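Local coordinates for protein cellulase (Bacillus sp. BG-CS10, PDB 5E09) that hydrolyses beta-1,4-glucosidic bonds in cellulose, its family 5 catalytic barrel being joined to an X2 module and a family 46 carbohydrate-binding module, at residues Asn368-Leu373 with Asp391-Lys396; Glu288-Phe293 with Ala423-Gln428; Pro193-Glu196 with Asp202-Asn205. All coordinates share one frame; numbering follows the deposited sequence.

Contact 1: Asn368-Leu373 with Asp391-Lys396; sequences NELTGL and DVLTMK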
loop_
_atom_site.group_PDB
_atom_site.type_symbol
_atom_site.label_atom_id
_atom_site.label_comp_id
_atom_site.label_asym_id
_atom_site.label_seq_id
_atom_site.Cartn_x
_atom_site.Cartn_y
_atom_site.Cartn_z
ATOM N N ASN A 368 -21.113 4.578 -14.242
ATOM C CA ASN A 368 -20.708 4.311 -15.618
ATOM C C ASN A 368 -21.693 3.388 -16.311
ATOM O O ASN A 368 -22.661 2.934 -15.704
ATOM C CB ASN A 368 -19.305 3.701 -15.664
ATOM C CG ASN A 368 -18.239 4.661 -15.186
ATOM O OD1 ASN A 368 -18.341 5.868 -15.402
ATOM N ND2 ASN A 368 -17.208 4.130 -14.527
ATOM N N GLU A 369 -21.438 3.114 -17.585
ATOM C CA GLU A 369 -22.286 2.231 -18.375
ATOM C C GLU A 369 -21.443 1.192 -19.106
ATOM O O GLU A 369 -20.390 1.519 -19.650
ATOM C CB GLU A 369 -23.108 3.038 -19.388
ATOM C CG GLU A 369 -23.947 4.165 -18.792
ATOM C CD GLU A 369 -25.158 3.665 -18.023
ATOM O OE1 GLU A 369 -25.440 2.446 -18.052
ATOM O OE2 GLU A 369 -25.819 4.496 -17.368
ATOM N N LEU A 370 -21.903 -0.056 -19.109
ATOM C CA LEU A 370 -21.265 -1.103 -19.894
ATOM C C LEU A 370 -21.504 -0.830 -21.373
ATOM O O LEU A 370 -22.629 -0.502 -21.766
ATOM C CB LEU A 370 -21.812 -2.478 -19.517
ATOM C CG LEU A 370 -21.194 -3.676 -20.240
ATOM C CD1 LEU A 370 -19.792 -3.967 -19.714
ATOM C CD2 LEU A 370 -22.090 -4.902 -20.122
ATOM N N THR A 371 -20.458 -0.952 -22.189
ATOM C CA THR A 371 -20.598 -0.731 -23.628
ATOM C C THR A 371 -20.219 -1.951 -24.474
ATOM O O THR A 371 -20.543 -2.004 -25.660
ATOM C CB THR A 371 -19.756 0.463 -24.099
ATOM O OG1 THR A 371 -18.374 0.217 -23.817
ATOM C CG2 THR A 371 -20.204 1.735 -23.401
ATOM N N GLY A 372 -19.531 -2.919 -23.874
ATOM C CA GLY A 372 -19.186 -4.144 -24.574
ATOM C C GLY A 372 -18.323 -5.118 -23.783
ATOM O O GLY A 372 -17.832 -4.794 -22.701
ATOM N N LEU A 373 -18.167 -6.325 -24.321
ATOM C CA LEU A 373 -17.211 -7.309 -23.815
ATOM C C LEU A 373 -16.251 -7.696 -24.927
ATOM O O LEU A 373 -16.621 -7.679 -26.103
ATOM C CB LEU A 373 -17.912 -8.566 -23.290
ATOM C CG LEU A 373 -18.895 -8.443 -22.127
ATOM C CD1 LEU A 373 -19.317 -9.829 -21.646
ATOM C CD2 LEU A 373 -18.294 -7.628 -20.988
ATOM N N ASP A 391 -27.615 -4.124 -13.999
ATOM C CA ASP A 391 -26.205 -4.042 -13.666
ATOM C C ASP A 391 -25.719 -5.465 -13.498
ATOM O O ASP A 391 -24.592 -5.707 -13.065
ATOM C CB ASP A 391 -25.998 -3.253 -12.374
ATOM C CG ASP A 391 -26.698 -3.885 -11.187
ATOM O OD1 ASP A 391 -27.343 -4.939 -11.367
ATOM O OD2 ASP A 391 -26.602 -3.327 -10.073
ATOM N N VAL A 392 -26.592 -6.407 -13.833
ATOM C CA VAL A 392 -26.274 -7.811 -13.672
ATOM C C VAL A 392 -25.870 -8.334 -15.049
ATOM O O VAL A 392 -26.665 -8.323 -15.989
ATOM C CB VAL A 392 -27.481 -8.612 -13.153
ATOM C CG1 VAL A 392 -27.137 -10.091 -13.064
ATOM C CG2 VAL A 392 -27.928 -8.079 -11.800
ATOM N N LEU A 393 -24.629 -8.795 -15.154
ATOM C CA LEU A 393 -24.085 -9.344 -16.387
ATOM C C LEU A 393 -24.245 -10.860 -16.459
ATOM O O LEU A 393 -23.830 -11.571 -15.562
ATOM C CB LEU A 393 -22.606 -8.976 -16.506
ATOM C CG LEU A 393 -21.827 -9.589 -17.669
ATOM C CD1 LEU A 393 -22.338 -9.038 -19.000
ATOM C CD2 LEU A 393 -20.332 -9.340 -17.510
ATOM N N THR A 394 -24.823 -11.367 -17.537
ATOM C CA THR A 394 -24.894 -12.807 -17.721
ATOM C C THR A 394 -23.979 -13.286 -18.848
ATOM O O THR A 394 -24.085 -12.815 -19.989
ATOM C CB THR A 394 -26.330 -13.262 -18.019
ATOM O OG1 THR A 394 -27.195 -12.852 -16.951
ATOM C CG2 THR A 394 -26.387 -14.779 -18.166
HETATM N N MSE A 395 -23.074 -14.208 -18.514
HETATM C CA MSE A 395 -22.317 -14.953 -19.520
HETATM C C MSE A 395 -23.131 -16.162 -19.962
HETATM O O MSE A 395 -23.532 -16.992 -19.135
HETATM C CB MSE A 395 -20.953 -15.413 -18.988
HETATM C CG MSE A 395 -20.017 -14.288 -18.607
HETATM SE SE MSE A 395 -19.767 -12.986 -20.037
HETATM C CE MSE A 395 -19.266 -14.215 -21.465
ATOM N N LYS A 396 -23.370 -16.260 -21.264
ATOM C CA LYS A 396 -24.159 -17.354 -21.805
ATOM C C LYS A 396 -23.338 -18.638 -21.840
ATOM O O LYS A 396 -22.125 -18.605 -22.052
ATOM C CB LYS A 396 -24.677 -17.009 -23.205
ATOM C CG LYS A 396 -25.441 -15.687 -23.284
ATOM C CD LYS A 396 -26.746 -15.732 -22.510
ATOM C CE LYS A 396 -27.655 -16.835 -23.029
ATOM N NZ LYS A 396 -28.998 -16.834 -22.380
#

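Contact 2: Glu288-Phe293 with Ala423-Gln428; sequences EKLKFF and ADWHFQ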
loop_
_atom_site.group_PDB
_atom_site.type_symbol
_atom_site.label_atom_id
_atom_site.label_comp_id
_atom_site.label_asym_id
_atom_site.label_seq_id
_atom_site.Cartn_x
_atom_site.Cartn_y
_atom_site.Cartn_z
ATOM N N GLU A 288 -10.177 -7.423 -5.329
ATOM C CA GLU A 288 -10.411 -6.698 -4.087
ATOM C C GLU A 288 -9.410 -5.550 -3.928
ATOM O O GLU A 288 -9.770 -4.454 -3.481
ATOM C CB GLU A 288 -10.341 -7.661 -2.901
ATOM C CG GLU A 288 -11.342 -8.809 -2.989
ATOM C CD GLU A 288 -12.785 -8.328 -3.123
ATOM O OE1 GLU A 288 -13.237 -7.526 -2.280
ATOM O OE2 GLU A 288 -13.473 -8.750 -4.077
ATOM N N LYS A 289 -8.161 -5.801 -4.320
ATOM C CA LYS A 289 -7.129 -4.766 -4.333
ATOM C C LYS A 289 -7.541 -3.590 -5.231
ATOM O O LYS A 289 -7.545 -2.419 -4.801
ATOM C CB LYS A 289 -5.793 -5.353 -4.804
ATOM C CG LYS A 289 -4.700 -4.320 -5.036
ATOM C CD LYS A 289 -3.659 -4.815 -6.034
ATOM C CE LYS A 289 -3.100 -6.167 -5.623
ATOM N NZ LYS A 289 -2.193 -6.710 -6.666
ATOM N N LEU A 290 -7.893 -3.913 -6.477
ATOM C CA LEU A 290 -8.356 -2.903 -7.431
ATOM C C LEU A 290 -9.538 -2.097 -6.888
ATOM O O LEU A 290 -9.543 -0.863 -6.953
ATOM C CB LEU A 290 -8.745 -3.558 -8.755
ATOM C CG LEU A 290 -7.643 -4.305 -9.508
ATOM C CD1 LEU A 290 -8.212 -5.010 -10.729
ATOM C CD2 LEU A 290 -6.525 -3.358 -9.904
ATOM N N LYS A 291 -10.535 -2.790 -6.345
ATOM C CA LYS A 291 -11.694 -2.095 -5.787
ATOM C C LYS A 291 -11.300 -1.150 -4.640
ATOM O O LYS A 291 -11.821 -0.023 -4.532
ATOM C CB LYS A 291 -12.747 -3.107 -5.327
ATOM C CG LYS A 291 -13.507 -3.753 -6.492
ATOM C CD LYS A 291 -14.663 -4.635 -6.015
ATOM C CE LYS A 291 -14.161 -5.943 -5.438
ATOM N NZ LYS A 291 -15.277 -6.886 -5.139
ATOM N N PHE A 292 -10.363 -1.598 -3.802
ATOM C CA PHE A 292 -9.875 -0.760 -2.714
ATOM C C PHE A 292 -9.288 0.537 -3.258
ATOM O O PHE A 292 -9.693 1.630 -2.851
ATOM C CB PHE A 292 -8.823 -1.488 -1.870
ATOM C CG PHE A 292 -8.147 -0.599 -0.857
ATOM C CD1 PHE A 292 -8.718 -0.386 0.389
ATOM C CD2 PHE A 292 -6.951 0.036 -1.156
ATOM C CE1 PHE A 292 -8.106 0.443 1.324
ATOM C CE2 PHE A 292 -6.339 0.866 -0.231
ATOM C CZ PHE A 292 -6.920 1.070 1.012
ATOM N N PHE A 293 -8.330 0.422 -4.173
ATOM C CA PHE A 293 -7.669 1.629 -4.671
ATOM C C PHE A 293 -8.615 2.549 -5.452
ATOM O O PHE A 293 -8.506 3.777 -5.358
ATOM C CB PHE A 293 -6.450 1.252 -5.514
ATOM C CG PHE A 293 -5.258 0.855 -4.685
ATOM C CD1 PHE A 293 -4.411 1.821 -4.161
ATOM C CD2 PHE A 293 -5.002 -0.479 -4.401
ATOM C CE1 PHE A 293 -3.315 1.470 -3.377
ATOM C CE2 PHE A 293 -3.904 -0.843 -3.619
ATOM C CZ PHE A 293 -3.061 0.137 -3.106
ATOM N N ALA A 423 -11.580 2.530 -16.310
ATOM C CA ALA A 423 -10.756 1.414 -16.758
ATOM C C ALA A 423 -11.617 0.215 -17.121
ATOM O O ALA A 423 -12.742 0.065 -16.632
ATOM C CB ALA A 423 -9.743 1.029 -15.684
ATOM N N ASP A 424 -11.076 -0.637 -17.982
ATOM C CA ASP A 424 -11.714 -1.902 -18.299
ATOM C C ASP A 424 -11.587 -2.855 -17.122
ATOM O O ASP A 424 -10.591 -2.819 -16.398
ATOM C CB ASP A 424 -11.095 -2.525 -19.550
ATOM C CG ASP A 424 -11.449 -1.765 -20.813
ATOM O OD1 ASP A 424 -12.451 -1.019 -20.797
ATOM O OD2 ASP A 424 -10.725 -1.917 -21.819
ATOM N N TRP A 425 -12.596 -3.703 -16.930
ATOM C CA TRP A 425 -12.539 -4.684 -15.858
ATOM C C TRP A 425 -12.255 -6.054 -16.453
ATOM O O TRP A 425 -12.893 -6.448 -17.421
ATOM C CB TRP A 425 -13.844 -4.694 -15.054
ATOM C CG TRP A 425 -13.824 -5.624 -13.871
ATOM C CD1 TRP A 425 -14.299 -6.906 -13.828
ATOM C CD2 TRP A 425 -13.306 -5.346 -12.563
ATOM N NE1 TRP A 425 -14.111 -7.439 -12.577
ATOM C CE2 TRP A 425 -13.499 -6.500 -11.778
ATOM C CE3 TRP A 425 -12.697 -4.229 -11.975
ATOM C CZ2 TRP A 425 -13.105 -6.577 -10.436
ATOM C CZ3 TRP A 425 -12.302 -4.305 -10.639
ATOM C CH2 TRP A 425 -12.507 -5.471 -9.890
ATOM N N HIS A 426 -11.298 -6.782 -15.886
ATOM C CA HIS A 426 -10.888 -8.050 -16.477
ATOM C C HIS A 426 -11.313 -9.252 -15.654
ATOM O O HIS A 426 -10.768 -9.511 -14.586
ATOM C CB HIS A 426 -9.373 -8.078 -16.678
ATOM C CG HIS A 426 -8.869 -6.967 -17.540
ATOM N ND1 HIS A 426 -8.643 -5.697 -17.056
ATOM C CD2 HIS A 426 -8.580 -6.925 -18.862
ATOM C CE1 HIS A 426 -8.221 -4.924 -18.040
ATOM N NE2 HIS A 426 -8.176 -5.644 -19.147
ATOM N N PHE A 427 -12.284 -9.994 -16.169
ATOM C CA PHE A 427 -12.672 -11.264 -15.569
ATOM C C PHE A 427 -11.723 -12.379 -15.980
ATOM O O PHE A 427 -11.488 -12.597 -17.170
ATOM C CB PHE A 427 -14.097 -11.643 -15.970
ATOM C CG PHE A 427 -15.140 -10.687 -15.477
ATOM C CD1 PHE A 427 -15.476 -10.642 -14.132
ATOM C CD2 PHE A 427 -15.790 -9.843 -16.355
ATOM C CE1 PHE A 427 -16.442 -9.763 -13.672
ATOM C CE2 PHE A 427 -16.761 -8.962 -15.905
ATOM C CZ PHE A 427 -17.084 -8.922 -14.563
ATOM N N GLN A 428 -11.186 -13.084 -14.991
ATOM C CA GLN A 428 -10.435 -14.305 -15.239
ATOM C C GLN A 428 -11.412 -15.480 -15.246
ATOM O O GLN A 428 -12.087 -15.737 -14.250
ATOM C CB GLN A 428 -9.349 -14.509 -14.173
ATOM C CG GLN A 428 -8.544 -13.252 -13.843
ATOM C CD GLN A 428 -7.573 -12.855 -14.944
ATOM O OE1 GLN A 428 -6.799 -13.678 -15.435
ATOM N NE2 GLN A 428 -7.604 -11.585 -15.330
#

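Contact 3: Pro193-Glu196 with Asp202-Asn205; sequences PTLE and DLLN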
loop_
_atom_site.group_PDB
_atom_site.type_symbol
_atom_site.label_atom_id
_atom_site.label_comp_id
_atom_site.label_asym_id
_atom_site.label_seq_id
_atom_site.Cartn_x
_atom_site.Cartn_y
_atom_site.Cartn_z
ATOM N N PRO A 193 4.032 16.794 9.594
ATOM C CA PRO A 193 3.298 15.570 9.916
ATOM C C PRO A 193 2.512 15.634 11.225
ATOM O O PRO A 193 2.915 16.326 12.163
ATOM C CB PRO A 193 4.413 14.533 10.024
ATOM C CG PRO A 193 5.576 15.326 10.562
ATOM C CD PRO A 193 5.443 16.719 10.011
ATOM N N THR A 194 1.393 14.917 11.273
ATOM C CA THR A 194 0.780 14.567 12.539
ATOM C C THR A 194 1.697 13.557 13.214
ATOM O O THR A 194 2.591 13.001 12.571
ATOM C CB THR A 194 -0.627 13.954 12.369
ATOM O OG1 THR A 194 -0.556 12.837 11.473
ATOM C CG2 THR A 194 -1.610 14.979 11.813
ATOM N N LEU A 195 1.484 13.327 14.505
ATOM C CA LEU A 195 2.198 12.286 15.231
ATOM C C LEU A 195 1.956 10.928 14.578
ATOM O O LEU A 195 0.805 10.533 14.376
ATOM C CB LEU A 195 1.753 12.265 16.698
ATOM C CG LEU A 195 2.594 11.418 17.655
ATOM C CD1 LEU A 195 4.027 11.935 17.715
ATOM C CD2 LEU A 195 1.967 11.412 19.035
ATOM N N GLU A 196 3.046 10.237 14.234
ATOM C CA GLU A 196 3.002 8.934 13.555
ATOM C C GLU A 196 2.338 9.011 12.178
ATOM O O GLU A 196 1.919 7.988 11.628
ATOM C CB GLU A 196 2.270 7.899 14.418
ATOM C CG GLU A 196 3.057 7.401 15.609
ATOM C CD GLU A 196 2.210 6.576 16.564
ATOM O OE1 GLU A 196 0.982 6.486 16.346
ATOM O OE2 GLU A 196 2.771 6.023 17.536
ATOM N N ASP A 202 -7.452 13.953 17.559
ATOM C CA ASP A 202 -6.593 14.700 18.470
ATOM C C ASP A 202 -5.253 15.057 17.828
ATOM O O ASP A 202 -4.759 16.185 17.972
ATOM C CB ASP A 202 -6.357 13.922 19.763
ATOM C CG ASP A 202 -5.512 14.700 20.758
ATOM O OD1 ASP A 202 -5.963 15.780 21.209
ATOM O OD2 ASP A 202 -4.399 14.236 21.087
ATOM N N LEU A 203 -4.666 14.098 17.119
ATOM C CA LEU A 203 -3.431 14.344 16.391
ATOM C C LEU A 203 -3.638 15.416 15.319
ATOM O O LEU A 203 -2.828 16.344 15.171
ATOM C CB LEU A 203 -2.925 13.042 15.770
ATOM C CG LEU A 203 -2.829 11.869 16.751
ATOM C CD1 LEU A 203 -2.337 10.615 16.057
ATOM C CD2 LEU A 203 -1.925 12.208 17.927
ATOM N N LEU A 204 -4.740 15.298 14.586
ATOM C CA LEU A 204 -5.092 16.297 13.581
ATOM C C LEU A 204 -5.173 17.683 14.211
ATOM O O LEU A 204 -4.593 18.645 13.697
ATOM C CB LEU A 204 -6.417 15.945 12.901
ATOM C CG LEU A 204 -6.444 14.642 12.099
ATOM C CD1 LEU A 204 -7.834 14.393 11.530
ATOM C CD2 LEU A 204 -5.391 14.655 10.993
ATOM N N ASN A 205 -5.873 17.767 15.338
ATOM C CA ASN A 205 -6.039 19.028 16.050
ATOM C C ASN A 205 -4.717 19.635 16.478
ATOM O O ASN A 205 -4.525 20.839 16.365
ATOM C CB ASN A 205 -6.929 18.838 17.276
ATOM C CG ASN A 205 -8.383 18.654 16.912
ATOM O OD1 ASN A 205 -8.836 19.135 15.873
ATOM N ND2 ASN A 205 -9.124 17.945 17.758
#

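Contact 1: Asn368-Leu373 with Asp391-Lys396
K396 NZ, in salt bridges with the carboxylates of E387 and D358, follows directly on the strand whose L393 and M395 pack against L370 and L373. The contact forms part of the core between the two sheets of a beta sandwich, the immunoglobulin-like fold of the X2 module. Strand 370-373 belongs to the mixed sheet and strand 392-395 to the four-stranded antiparallel sheet facing it. Their axes stay 10.9 Å apart at the closest, a separation bridged by side chains alone, and run nearly the same way, at 15°. L373 does most from its side. L373 CD1 meets the selenium of M395, modelled as selenomethionine, with CD1 and SE 3.6 Å apart, and the two chains reach toward each other tip to tip. M395 gets there by bending twice, at chi2 and chi3 (both -53°), which folds SE back toward the opposite sheet although its CB does not point at strand 370-373. The same L373 CD1 also approaches L393 CD1 at 4.1 Å, again end on, L393 having CG anti to the backbone N (chi1 174°). Y386, on the neighbouring strand 386-389, touches L373, L393 and M395 alike and adds to this apolar cluster. T394, pointing away from the core, has its OG1 hydrogen-bonded to D360. On the first strand T371 and G372 both face Q418 in a classic beta bulge, between the two leucines that look inward. The first of these, L370, brings its CD2 to 4.3 Å from L393 CD1, the same methyl that meets L373.

Contact 2: Glu288-Phe293 with Ala423-Gln428
K291, on helix 286-302, lies across the far end of the W425 indole at about a right angle. Its CB sets the chain off with CG beside the backbone N (chi1 -74°), and K291 CG is the atom that touches the ring, 3.9 Å from W425 CH2. CD already draws away from the indole, and a bend at chi3 (-75°) turns the last carbons back toward E288, one helical turn earlier. At the tip, K291 NZ forms a salt bridge with E288 OE2 at 2.8 Å, arriving on the syn side of the oxygen but 32° out of the carboxylate plane. The other oxygen, E288 OE1, accepts from F241 N, while NZ has further weak bonds to the carbonyls of A343 and E344. These partners place the lysine at the seam where the (beta/alpha)8 catalytic barrel meets the X2 module, whose strand 425-432 supplies the tryptophan. With an alanine here, E288 OE2 would probably lose its ionic mate and W425 CH2 the methylene lying against it. L290 reaches the same end of the indole at a slant, its CB 4.1 Å from W425 CZ3, with CD1 almost as near. M331 of helix 326-337 also packs on L290. On the module side, W425 CD1 sits 3.5 Å above one face of the F427 ring, offset toward its rim.

Contact 3: Pro193-Glu196 with Asp202-Asn205
The flat groups that L195, L203 and T194 bring together are peptide units rather than rings, and methyls meet them at their oxygens. L203 CD1 lies 3.6 Å from L195 O, somewhat out of the plane of that carbonyl. In the reverse direction, T194 CG2 lies 3.8 Å from the carbonyl oxygen of L203. Neither is more than a van der Waals approach, but they reflect how close loop and helix lie: the alpha carbons of T194 and L203 are 5.7 Å apart. L203 is the hub: besides CD1, its CD2 packs on L195 CB at 3.9 Å and slightly more loosely on L195 CD2, the two leucines passing at a slant. The side chain of H164, from helix 161-181, borders both of them. T194 turns its two branches to different tasks. With chi1 at 54°, OG1 takes the crowded position between the backbone N and the carbonyl carbon, from where it bonds to A198 O further along the same loop. That leaves CG2 beside the backbone N and directed at the helix, and T194 CG2 also meets L204 CD2 at 3.9 Å. L204 starts off away from the loop, and its CD2 comes back to T194; its side chain packs on R255, T259 and F260 of helix 243-261. All four touching residues are buried. What results is a tight connection from strand 190-193, the fifth of the barrel, into helix 201-214, a beta-to-alpha connection of the (beta/alpha)8 barrel, as in glycoside hydrolase family 5.

In the fold
Coming from the N terminus, the chain first makes contact 3, where five residues lie between the segments, in the connection from barrel strand 190-193 to helix 201-214. That loop is complete well before residues 288-293 open contact 2, which closes only after 129 residues, when the chain returns as strand 425-432. Contact 1 lies wholly within this long excursion, with 17 residues between its own segments, and joins the two sheets of the X2 sandwich. Contact 2 binds that sandwich to the barrel. The two meet directly where L393 CD2 packs on F427 CE2 at 3.9 Å; contact 3 stands apart, its centre about 33 Å from that of contact 2.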